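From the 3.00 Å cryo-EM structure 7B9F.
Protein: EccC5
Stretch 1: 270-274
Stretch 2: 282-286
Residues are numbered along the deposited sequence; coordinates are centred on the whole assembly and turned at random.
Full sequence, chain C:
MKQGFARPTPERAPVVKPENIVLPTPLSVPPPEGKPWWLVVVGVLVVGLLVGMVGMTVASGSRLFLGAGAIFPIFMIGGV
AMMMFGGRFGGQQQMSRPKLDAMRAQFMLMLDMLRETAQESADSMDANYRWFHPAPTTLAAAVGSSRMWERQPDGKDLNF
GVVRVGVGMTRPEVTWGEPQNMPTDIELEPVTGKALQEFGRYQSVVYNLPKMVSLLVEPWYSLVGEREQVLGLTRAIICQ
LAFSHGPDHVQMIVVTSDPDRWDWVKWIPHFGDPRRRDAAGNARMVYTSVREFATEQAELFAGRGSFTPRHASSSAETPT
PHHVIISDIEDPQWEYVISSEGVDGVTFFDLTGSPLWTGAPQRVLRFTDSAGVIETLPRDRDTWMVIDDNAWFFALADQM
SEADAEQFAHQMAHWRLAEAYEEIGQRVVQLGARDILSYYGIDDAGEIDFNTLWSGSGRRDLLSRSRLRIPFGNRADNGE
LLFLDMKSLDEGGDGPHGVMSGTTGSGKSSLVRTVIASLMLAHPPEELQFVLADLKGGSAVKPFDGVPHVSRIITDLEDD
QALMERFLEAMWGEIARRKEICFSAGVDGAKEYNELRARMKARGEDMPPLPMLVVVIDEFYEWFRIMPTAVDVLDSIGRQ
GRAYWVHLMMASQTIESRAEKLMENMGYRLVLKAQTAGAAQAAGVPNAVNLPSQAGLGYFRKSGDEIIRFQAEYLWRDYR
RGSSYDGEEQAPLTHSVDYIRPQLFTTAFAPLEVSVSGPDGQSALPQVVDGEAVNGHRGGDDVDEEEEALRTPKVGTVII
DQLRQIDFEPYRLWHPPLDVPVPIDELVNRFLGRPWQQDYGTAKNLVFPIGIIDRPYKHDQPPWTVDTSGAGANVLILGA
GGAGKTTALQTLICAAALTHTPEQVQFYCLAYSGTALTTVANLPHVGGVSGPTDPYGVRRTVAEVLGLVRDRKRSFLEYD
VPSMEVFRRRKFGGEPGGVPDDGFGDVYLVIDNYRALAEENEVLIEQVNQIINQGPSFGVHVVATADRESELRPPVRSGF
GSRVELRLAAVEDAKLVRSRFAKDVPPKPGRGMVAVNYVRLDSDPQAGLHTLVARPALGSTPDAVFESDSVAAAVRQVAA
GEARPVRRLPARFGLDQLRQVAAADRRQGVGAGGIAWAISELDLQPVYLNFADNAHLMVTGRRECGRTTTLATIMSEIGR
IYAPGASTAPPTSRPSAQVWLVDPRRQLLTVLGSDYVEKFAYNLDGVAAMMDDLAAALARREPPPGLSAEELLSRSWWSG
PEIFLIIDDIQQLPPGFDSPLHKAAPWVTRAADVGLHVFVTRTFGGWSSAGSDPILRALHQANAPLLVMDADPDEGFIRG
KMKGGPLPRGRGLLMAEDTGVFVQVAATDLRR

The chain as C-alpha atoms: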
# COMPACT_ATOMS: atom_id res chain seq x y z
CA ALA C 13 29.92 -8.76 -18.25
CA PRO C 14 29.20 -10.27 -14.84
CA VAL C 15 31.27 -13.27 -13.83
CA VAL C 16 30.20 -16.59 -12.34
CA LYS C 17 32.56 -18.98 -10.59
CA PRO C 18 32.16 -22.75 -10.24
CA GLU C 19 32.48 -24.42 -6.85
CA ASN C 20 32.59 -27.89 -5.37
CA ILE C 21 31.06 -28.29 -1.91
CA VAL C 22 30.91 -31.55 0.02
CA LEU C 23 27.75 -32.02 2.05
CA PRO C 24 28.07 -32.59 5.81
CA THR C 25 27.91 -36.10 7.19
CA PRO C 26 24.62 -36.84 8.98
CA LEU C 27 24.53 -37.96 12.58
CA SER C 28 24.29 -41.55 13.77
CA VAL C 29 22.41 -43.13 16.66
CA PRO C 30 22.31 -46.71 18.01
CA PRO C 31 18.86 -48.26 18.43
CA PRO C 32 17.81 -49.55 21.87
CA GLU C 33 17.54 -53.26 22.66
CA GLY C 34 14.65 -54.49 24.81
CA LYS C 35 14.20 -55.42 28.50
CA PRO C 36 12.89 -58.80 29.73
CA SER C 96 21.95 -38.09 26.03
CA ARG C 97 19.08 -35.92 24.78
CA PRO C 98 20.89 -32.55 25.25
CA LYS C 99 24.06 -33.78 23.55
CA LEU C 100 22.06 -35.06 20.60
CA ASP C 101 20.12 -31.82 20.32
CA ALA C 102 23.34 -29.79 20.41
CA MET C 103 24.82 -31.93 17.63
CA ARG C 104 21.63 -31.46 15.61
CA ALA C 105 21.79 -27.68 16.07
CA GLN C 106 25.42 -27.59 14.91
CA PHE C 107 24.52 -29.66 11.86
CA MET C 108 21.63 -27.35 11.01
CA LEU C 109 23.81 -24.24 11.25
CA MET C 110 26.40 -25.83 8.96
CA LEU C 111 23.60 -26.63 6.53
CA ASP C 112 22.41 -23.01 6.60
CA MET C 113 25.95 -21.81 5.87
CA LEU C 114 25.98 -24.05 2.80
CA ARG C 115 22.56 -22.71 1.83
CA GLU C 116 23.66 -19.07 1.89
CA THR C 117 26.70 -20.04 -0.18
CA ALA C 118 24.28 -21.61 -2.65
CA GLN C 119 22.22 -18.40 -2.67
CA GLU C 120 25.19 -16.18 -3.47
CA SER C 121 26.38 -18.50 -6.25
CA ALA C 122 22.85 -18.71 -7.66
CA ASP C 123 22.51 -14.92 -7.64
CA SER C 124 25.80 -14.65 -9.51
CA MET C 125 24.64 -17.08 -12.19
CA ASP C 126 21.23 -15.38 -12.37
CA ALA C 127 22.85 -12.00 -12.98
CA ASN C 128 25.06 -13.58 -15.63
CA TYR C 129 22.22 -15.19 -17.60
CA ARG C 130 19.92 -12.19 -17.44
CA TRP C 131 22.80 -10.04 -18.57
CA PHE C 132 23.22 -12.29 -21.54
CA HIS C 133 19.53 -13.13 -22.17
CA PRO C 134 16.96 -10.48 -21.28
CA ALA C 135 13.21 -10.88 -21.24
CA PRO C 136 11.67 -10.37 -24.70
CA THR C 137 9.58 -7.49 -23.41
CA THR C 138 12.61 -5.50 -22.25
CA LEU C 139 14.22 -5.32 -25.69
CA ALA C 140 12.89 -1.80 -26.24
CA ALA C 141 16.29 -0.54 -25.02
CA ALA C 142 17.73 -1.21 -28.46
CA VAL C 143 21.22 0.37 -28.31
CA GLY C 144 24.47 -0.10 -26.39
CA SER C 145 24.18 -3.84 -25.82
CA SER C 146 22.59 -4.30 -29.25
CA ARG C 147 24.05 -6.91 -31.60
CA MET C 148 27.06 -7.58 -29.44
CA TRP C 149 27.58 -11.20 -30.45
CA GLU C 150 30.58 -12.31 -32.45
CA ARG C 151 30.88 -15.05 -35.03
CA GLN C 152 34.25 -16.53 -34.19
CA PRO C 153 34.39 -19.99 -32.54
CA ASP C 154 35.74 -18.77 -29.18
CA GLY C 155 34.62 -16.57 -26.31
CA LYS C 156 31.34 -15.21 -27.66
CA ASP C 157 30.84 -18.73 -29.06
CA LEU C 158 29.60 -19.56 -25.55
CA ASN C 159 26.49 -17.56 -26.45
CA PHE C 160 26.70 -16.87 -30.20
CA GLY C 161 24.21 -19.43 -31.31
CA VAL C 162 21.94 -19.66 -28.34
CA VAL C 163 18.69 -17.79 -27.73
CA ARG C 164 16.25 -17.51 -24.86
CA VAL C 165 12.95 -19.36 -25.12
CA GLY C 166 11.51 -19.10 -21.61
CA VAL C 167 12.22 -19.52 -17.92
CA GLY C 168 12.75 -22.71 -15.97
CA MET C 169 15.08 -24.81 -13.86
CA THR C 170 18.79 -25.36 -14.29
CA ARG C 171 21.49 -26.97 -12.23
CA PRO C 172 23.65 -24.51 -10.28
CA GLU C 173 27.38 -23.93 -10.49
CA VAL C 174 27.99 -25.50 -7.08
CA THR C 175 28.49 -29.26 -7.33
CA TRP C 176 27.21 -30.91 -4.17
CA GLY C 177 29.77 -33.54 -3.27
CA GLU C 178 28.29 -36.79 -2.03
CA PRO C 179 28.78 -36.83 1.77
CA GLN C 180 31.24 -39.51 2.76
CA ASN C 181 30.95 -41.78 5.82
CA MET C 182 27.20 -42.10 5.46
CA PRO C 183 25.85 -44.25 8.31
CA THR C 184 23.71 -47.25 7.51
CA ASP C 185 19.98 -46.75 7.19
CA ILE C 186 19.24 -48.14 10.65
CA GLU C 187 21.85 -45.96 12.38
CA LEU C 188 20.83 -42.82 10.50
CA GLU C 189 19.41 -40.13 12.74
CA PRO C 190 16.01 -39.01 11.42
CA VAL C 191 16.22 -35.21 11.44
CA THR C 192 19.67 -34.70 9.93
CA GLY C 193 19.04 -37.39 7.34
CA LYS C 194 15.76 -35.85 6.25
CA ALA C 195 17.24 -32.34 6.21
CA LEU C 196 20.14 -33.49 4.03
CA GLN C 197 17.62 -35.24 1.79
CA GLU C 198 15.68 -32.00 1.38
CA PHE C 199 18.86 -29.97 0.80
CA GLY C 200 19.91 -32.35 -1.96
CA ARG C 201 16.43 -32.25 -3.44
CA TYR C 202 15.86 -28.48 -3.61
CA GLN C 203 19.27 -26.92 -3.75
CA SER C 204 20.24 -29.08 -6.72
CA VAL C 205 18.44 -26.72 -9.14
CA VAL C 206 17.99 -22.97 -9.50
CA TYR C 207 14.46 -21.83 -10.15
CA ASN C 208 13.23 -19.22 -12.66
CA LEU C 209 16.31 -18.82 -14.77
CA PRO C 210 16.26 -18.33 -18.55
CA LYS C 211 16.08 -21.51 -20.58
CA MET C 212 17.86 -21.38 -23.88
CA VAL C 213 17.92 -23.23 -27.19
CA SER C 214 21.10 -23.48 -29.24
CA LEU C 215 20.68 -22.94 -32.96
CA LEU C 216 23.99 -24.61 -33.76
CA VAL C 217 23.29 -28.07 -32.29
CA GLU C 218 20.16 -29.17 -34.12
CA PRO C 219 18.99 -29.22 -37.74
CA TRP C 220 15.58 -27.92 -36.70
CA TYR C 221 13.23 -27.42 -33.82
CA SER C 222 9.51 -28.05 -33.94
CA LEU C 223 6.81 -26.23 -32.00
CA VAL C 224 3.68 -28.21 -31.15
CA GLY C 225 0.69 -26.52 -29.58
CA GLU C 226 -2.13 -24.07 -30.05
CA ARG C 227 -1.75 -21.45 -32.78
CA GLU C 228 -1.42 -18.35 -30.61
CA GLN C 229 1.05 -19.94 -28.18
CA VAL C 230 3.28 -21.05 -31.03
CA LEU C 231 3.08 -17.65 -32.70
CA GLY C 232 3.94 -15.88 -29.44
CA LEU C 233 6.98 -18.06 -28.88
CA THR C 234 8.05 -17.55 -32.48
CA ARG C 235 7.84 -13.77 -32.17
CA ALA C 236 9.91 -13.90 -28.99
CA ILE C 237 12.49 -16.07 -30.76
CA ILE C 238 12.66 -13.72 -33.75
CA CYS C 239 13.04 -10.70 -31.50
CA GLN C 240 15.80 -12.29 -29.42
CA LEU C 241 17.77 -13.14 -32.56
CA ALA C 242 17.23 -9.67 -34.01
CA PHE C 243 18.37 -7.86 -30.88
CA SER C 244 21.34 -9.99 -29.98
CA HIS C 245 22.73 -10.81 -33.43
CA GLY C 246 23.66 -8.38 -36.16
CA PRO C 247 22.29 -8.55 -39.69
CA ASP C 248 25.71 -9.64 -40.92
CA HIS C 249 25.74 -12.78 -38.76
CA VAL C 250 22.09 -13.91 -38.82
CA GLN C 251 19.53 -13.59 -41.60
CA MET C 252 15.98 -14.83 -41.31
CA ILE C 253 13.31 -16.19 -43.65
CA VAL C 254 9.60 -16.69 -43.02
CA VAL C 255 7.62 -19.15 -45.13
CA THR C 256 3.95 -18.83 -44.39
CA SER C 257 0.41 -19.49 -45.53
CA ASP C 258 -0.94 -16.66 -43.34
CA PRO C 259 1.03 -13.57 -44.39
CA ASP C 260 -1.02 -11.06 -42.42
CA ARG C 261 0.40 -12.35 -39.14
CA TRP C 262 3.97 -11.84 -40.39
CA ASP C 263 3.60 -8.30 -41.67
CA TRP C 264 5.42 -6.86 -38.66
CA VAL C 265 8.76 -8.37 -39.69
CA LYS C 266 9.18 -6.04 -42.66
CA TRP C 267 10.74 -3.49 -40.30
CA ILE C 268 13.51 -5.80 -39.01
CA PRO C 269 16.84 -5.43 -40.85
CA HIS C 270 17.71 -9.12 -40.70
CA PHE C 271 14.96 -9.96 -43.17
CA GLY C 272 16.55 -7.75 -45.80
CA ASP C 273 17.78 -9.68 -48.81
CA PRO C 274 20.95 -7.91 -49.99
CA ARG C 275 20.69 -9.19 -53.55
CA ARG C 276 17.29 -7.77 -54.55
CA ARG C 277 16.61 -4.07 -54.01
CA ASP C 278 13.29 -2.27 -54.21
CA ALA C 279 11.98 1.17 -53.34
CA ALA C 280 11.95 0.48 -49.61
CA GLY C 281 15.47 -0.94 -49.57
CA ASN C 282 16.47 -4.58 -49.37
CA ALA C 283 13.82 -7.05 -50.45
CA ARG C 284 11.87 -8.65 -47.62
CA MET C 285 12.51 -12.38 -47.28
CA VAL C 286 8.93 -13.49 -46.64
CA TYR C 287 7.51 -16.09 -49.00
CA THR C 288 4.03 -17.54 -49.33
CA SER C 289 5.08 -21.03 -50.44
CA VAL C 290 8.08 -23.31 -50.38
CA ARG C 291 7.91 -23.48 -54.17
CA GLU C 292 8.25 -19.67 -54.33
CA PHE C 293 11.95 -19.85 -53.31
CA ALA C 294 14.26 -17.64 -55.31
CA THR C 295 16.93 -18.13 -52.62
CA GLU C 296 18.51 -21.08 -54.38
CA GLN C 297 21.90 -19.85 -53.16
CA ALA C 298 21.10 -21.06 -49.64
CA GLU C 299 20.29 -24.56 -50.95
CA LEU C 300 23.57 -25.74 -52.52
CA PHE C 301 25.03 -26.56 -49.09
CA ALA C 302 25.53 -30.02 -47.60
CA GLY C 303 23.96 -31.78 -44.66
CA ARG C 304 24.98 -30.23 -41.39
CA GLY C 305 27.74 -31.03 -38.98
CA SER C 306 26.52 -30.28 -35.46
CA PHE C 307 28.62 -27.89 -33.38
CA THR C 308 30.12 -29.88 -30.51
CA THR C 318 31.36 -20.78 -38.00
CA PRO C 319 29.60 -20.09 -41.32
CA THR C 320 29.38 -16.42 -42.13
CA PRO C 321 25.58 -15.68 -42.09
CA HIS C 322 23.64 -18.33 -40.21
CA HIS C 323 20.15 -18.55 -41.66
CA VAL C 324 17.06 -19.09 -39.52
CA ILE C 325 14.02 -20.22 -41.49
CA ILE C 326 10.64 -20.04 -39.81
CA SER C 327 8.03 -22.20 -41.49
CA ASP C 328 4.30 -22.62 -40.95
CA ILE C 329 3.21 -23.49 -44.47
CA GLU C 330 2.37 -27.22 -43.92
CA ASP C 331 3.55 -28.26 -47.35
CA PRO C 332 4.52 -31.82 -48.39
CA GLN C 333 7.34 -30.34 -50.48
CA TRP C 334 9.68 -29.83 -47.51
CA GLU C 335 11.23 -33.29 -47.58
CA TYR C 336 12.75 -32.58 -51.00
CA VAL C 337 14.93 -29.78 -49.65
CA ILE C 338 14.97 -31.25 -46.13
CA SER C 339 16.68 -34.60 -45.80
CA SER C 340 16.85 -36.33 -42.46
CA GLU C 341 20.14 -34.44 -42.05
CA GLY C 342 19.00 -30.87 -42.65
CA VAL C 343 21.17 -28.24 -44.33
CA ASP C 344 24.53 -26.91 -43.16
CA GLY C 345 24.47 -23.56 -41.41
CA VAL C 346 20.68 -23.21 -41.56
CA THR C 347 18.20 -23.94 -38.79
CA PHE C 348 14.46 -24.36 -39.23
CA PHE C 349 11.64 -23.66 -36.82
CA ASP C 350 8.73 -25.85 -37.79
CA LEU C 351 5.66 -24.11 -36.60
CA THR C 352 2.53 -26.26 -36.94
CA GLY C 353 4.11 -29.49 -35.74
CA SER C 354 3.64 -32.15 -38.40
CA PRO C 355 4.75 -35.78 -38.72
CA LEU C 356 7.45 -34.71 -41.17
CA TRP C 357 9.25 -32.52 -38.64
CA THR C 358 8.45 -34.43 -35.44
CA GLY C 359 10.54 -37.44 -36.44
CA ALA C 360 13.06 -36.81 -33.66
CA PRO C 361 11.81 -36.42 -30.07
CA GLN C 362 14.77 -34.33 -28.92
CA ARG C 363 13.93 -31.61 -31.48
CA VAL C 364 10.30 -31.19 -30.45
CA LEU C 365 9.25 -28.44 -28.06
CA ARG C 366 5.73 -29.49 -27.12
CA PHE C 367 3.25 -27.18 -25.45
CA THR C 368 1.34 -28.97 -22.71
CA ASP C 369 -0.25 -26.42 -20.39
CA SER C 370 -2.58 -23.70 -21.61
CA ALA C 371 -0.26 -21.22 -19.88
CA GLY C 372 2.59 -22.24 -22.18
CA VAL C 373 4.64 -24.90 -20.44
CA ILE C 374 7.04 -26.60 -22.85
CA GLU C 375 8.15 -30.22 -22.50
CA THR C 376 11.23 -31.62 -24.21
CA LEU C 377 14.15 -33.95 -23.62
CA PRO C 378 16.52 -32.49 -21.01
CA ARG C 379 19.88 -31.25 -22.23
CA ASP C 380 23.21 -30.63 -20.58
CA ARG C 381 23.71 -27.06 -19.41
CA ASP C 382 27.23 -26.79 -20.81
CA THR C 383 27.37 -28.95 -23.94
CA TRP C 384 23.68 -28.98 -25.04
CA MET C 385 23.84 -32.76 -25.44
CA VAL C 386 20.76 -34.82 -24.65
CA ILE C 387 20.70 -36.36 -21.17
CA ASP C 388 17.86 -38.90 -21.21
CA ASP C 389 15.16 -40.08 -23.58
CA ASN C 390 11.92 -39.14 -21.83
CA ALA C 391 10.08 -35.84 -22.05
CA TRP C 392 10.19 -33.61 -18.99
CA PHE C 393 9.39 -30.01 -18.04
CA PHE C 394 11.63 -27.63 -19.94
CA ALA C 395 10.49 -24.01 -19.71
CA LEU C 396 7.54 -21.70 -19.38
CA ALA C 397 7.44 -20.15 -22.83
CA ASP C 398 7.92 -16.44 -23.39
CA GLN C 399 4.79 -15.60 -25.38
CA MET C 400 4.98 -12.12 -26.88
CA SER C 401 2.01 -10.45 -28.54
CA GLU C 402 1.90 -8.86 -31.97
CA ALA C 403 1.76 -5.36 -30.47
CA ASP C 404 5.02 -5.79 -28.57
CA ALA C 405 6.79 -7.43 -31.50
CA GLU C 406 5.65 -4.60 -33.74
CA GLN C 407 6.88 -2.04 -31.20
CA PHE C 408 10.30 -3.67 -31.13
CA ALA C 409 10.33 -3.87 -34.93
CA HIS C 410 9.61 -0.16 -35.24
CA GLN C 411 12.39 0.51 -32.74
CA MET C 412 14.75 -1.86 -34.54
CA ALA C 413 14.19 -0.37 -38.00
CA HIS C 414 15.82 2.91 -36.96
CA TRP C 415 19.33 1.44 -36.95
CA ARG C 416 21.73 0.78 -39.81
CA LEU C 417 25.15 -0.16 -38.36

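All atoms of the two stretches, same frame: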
# COMPACT_ATOMS: atom_id res chain seq x y z
N HIS C 270 17.19 -7.80 -40.39
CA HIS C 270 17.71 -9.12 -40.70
C HIS C 270 16.93 -9.82 -41.80
O HIS C 270 17.44 -10.76 -42.39
CB HIS C 270 17.72 -10.00 -39.45
CG HIS C 270 18.42 -9.38 -38.28
ND1 HIS C 270 17.91 -8.30 -37.60
CD2 HIS C 270 19.59 -9.69 -37.69
CE1 HIS C 270 18.75 -7.97 -36.63
NE2 HIS C 270 19.77 -8.80 -36.66
N PHE C 271 15.72 -9.37 -42.09
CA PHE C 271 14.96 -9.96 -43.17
C PHE C 271 15.31 -9.35 -44.52
O PHE C 271 14.77 -9.78 -45.53
CB PHE C 271 13.47 -9.82 -42.92
CG PHE C 271 12.98 -10.64 -41.77
CD1 PHE C 271 13.10 -10.19 -40.48
CD2 PHE C 271 12.39 -11.86 -41.99
CE1 PHE C 271 12.65 -10.94 -39.43
CE2 PHE C 271 11.94 -12.61 -40.94
CZ PHE C 271 12.07 -12.15 -39.66
N GLY C 272 16.20 -8.37 -44.55
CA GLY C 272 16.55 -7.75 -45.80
C GLY C 272 17.43 -8.62 -46.67
O GLY C 272 18.53 -8.98 -46.26
N ASP C 273 16.96 -8.95 -47.85
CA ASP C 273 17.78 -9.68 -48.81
C ASP C 273 18.72 -8.71 -49.50
O ASP C 273 18.25 -7.79 -50.17
CB ASP C 273 16.89 -10.37 -49.83
CG ASP C 273 17.65 -11.35 -50.70
OD1 ASP C 273 18.86 -11.55 -50.48
OD2 ASP C 273 17.03 -11.93 -51.61
N PRO C 274 20.03 -8.87 -49.36
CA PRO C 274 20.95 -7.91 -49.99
C PRO C 274 20.93 -7.95 -51.50
O PRO C 274 21.26 -6.94 -52.13
CB PRO C 274 22.32 -8.32 -49.43
CG PRO C 274 22.00 -9.09 -48.19
CD PRO C 274 20.75 -9.82 -48.51
N ASN C 282 16.26 -3.17 -49.07
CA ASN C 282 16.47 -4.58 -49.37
C ASN C 282 15.14 -5.30 -49.43
O ASN C 282 14.19 -4.94 -48.73
CB ASN C 282 17.38 -5.21 -48.33
CG ASN C 282 18.73 -4.55 -48.27
OD1 ASN C 282 19.54 -4.68 -49.18
ND2 ASN C 282 18.99 -3.83 -47.18
N ALA C 283 15.06 -6.31 -50.28
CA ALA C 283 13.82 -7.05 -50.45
C ALA C 283 13.53 -7.88 -49.21
O ALA C 283 14.43 -8.48 -48.62
CB ALA C 283 13.89 -7.94 -51.67
N ARG C 284 12.26 -7.90 -48.81
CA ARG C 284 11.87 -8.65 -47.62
C ARG C 284 11.81 -10.13 -47.94
O ARG C 284 11.28 -10.53 -48.99
CB ARG C 284 10.52 -8.16 -47.10
CG ARG C 284 10.59 -6.96 -46.17
CD ARG C 284 10.92 -5.67 -46.89
NE ARG C 284 9.89 -5.31 -47.86
CZ ARG C 284 10.09 -4.51 -48.90
NH1 ARG C 284 11.28 -3.99 -49.11
NH2 ARG C 284 9.10 -4.24 -49.74
N MET C 285 12.36 -10.94 -47.05
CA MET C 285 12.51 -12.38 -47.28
C MET C 285 11.35 -13.14 -46.65
O MET C 285 11.52 -14.01 -45.80
CB MET C 285 13.85 -12.84 -46.72
CG MET C 285 14.97 -12.64 -47.70
SD MET C 285 16.60 -12.50 -46.95
CE MET C 285 16.98 -14.16 -46.49
N VAL C 286 10.14 -12.80 -47.07
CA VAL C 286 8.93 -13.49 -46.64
C VAL C 286 8.26 -14.07 -47.87
O VAL C 286 7.93 -13.34 -48.81
CB VAL C 286 7.98 -12.55 -45.89
CG1 VAL C 286 6.73 -13.30 -45.50
CG2 VAL C 286 8.66 -12.01 -44.67

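The backbone sets the rules of this contact. Two short antiparallel segments meet, and the central link is a nearly straight hydrogen bond from Asp 273 N to Ala 283 O, 2.7 Å long with an angle of 172° at the hydrogen. Next to it, Met 285 N reaches Phe 271 O at 3.1 Å, but the angle of 132° makes this bond weak. Between the two lies the non-hydrogen-bonded pair of Gly 272 and Arg 284, with their CA atoms 5.1 Å apart. The end-to-end directions differ by 130°, well short of the 180° of ideal antiparallel strands. One polar approach is no bond at all: Phe 271 O and Ala 283 O, both acceptors, sit 3.4 Å apart.

Packing follows the alternation of faces. Asp 273 and Ala 283 project to the same face, their CB atoms 4.3 Å apart. Met 285 adds its thioether there: its SD lies 3.6 Å from Asp 273 CB, so the sulfur covers the aliphatic base of the aspartate while the carboxylate is engaged through OD1 just beyond the stretch. The Phe 271 ring meets Met 285 at its edge, where Met 285 O lies near the ring plane.

Glycine leaves room where the chains crowd. Gly 272 CA comes within 3.7 Å of Asn 282 CB, and a CB built at its ideal position on Gly 272 would lie only 3.0 Å from that same Asn 282 CB. Asn 282, pointing toward the other segment, also brings its CB to 3.3 Å from Asp 273 O, and its OD1 lies 3.6 Å from Pro 274 CA.

Within the second segment, Arg 284 folds back along its own strand, and its NH1 makes a weak hydrogen bond of 3.1 Å to Asn 282 O.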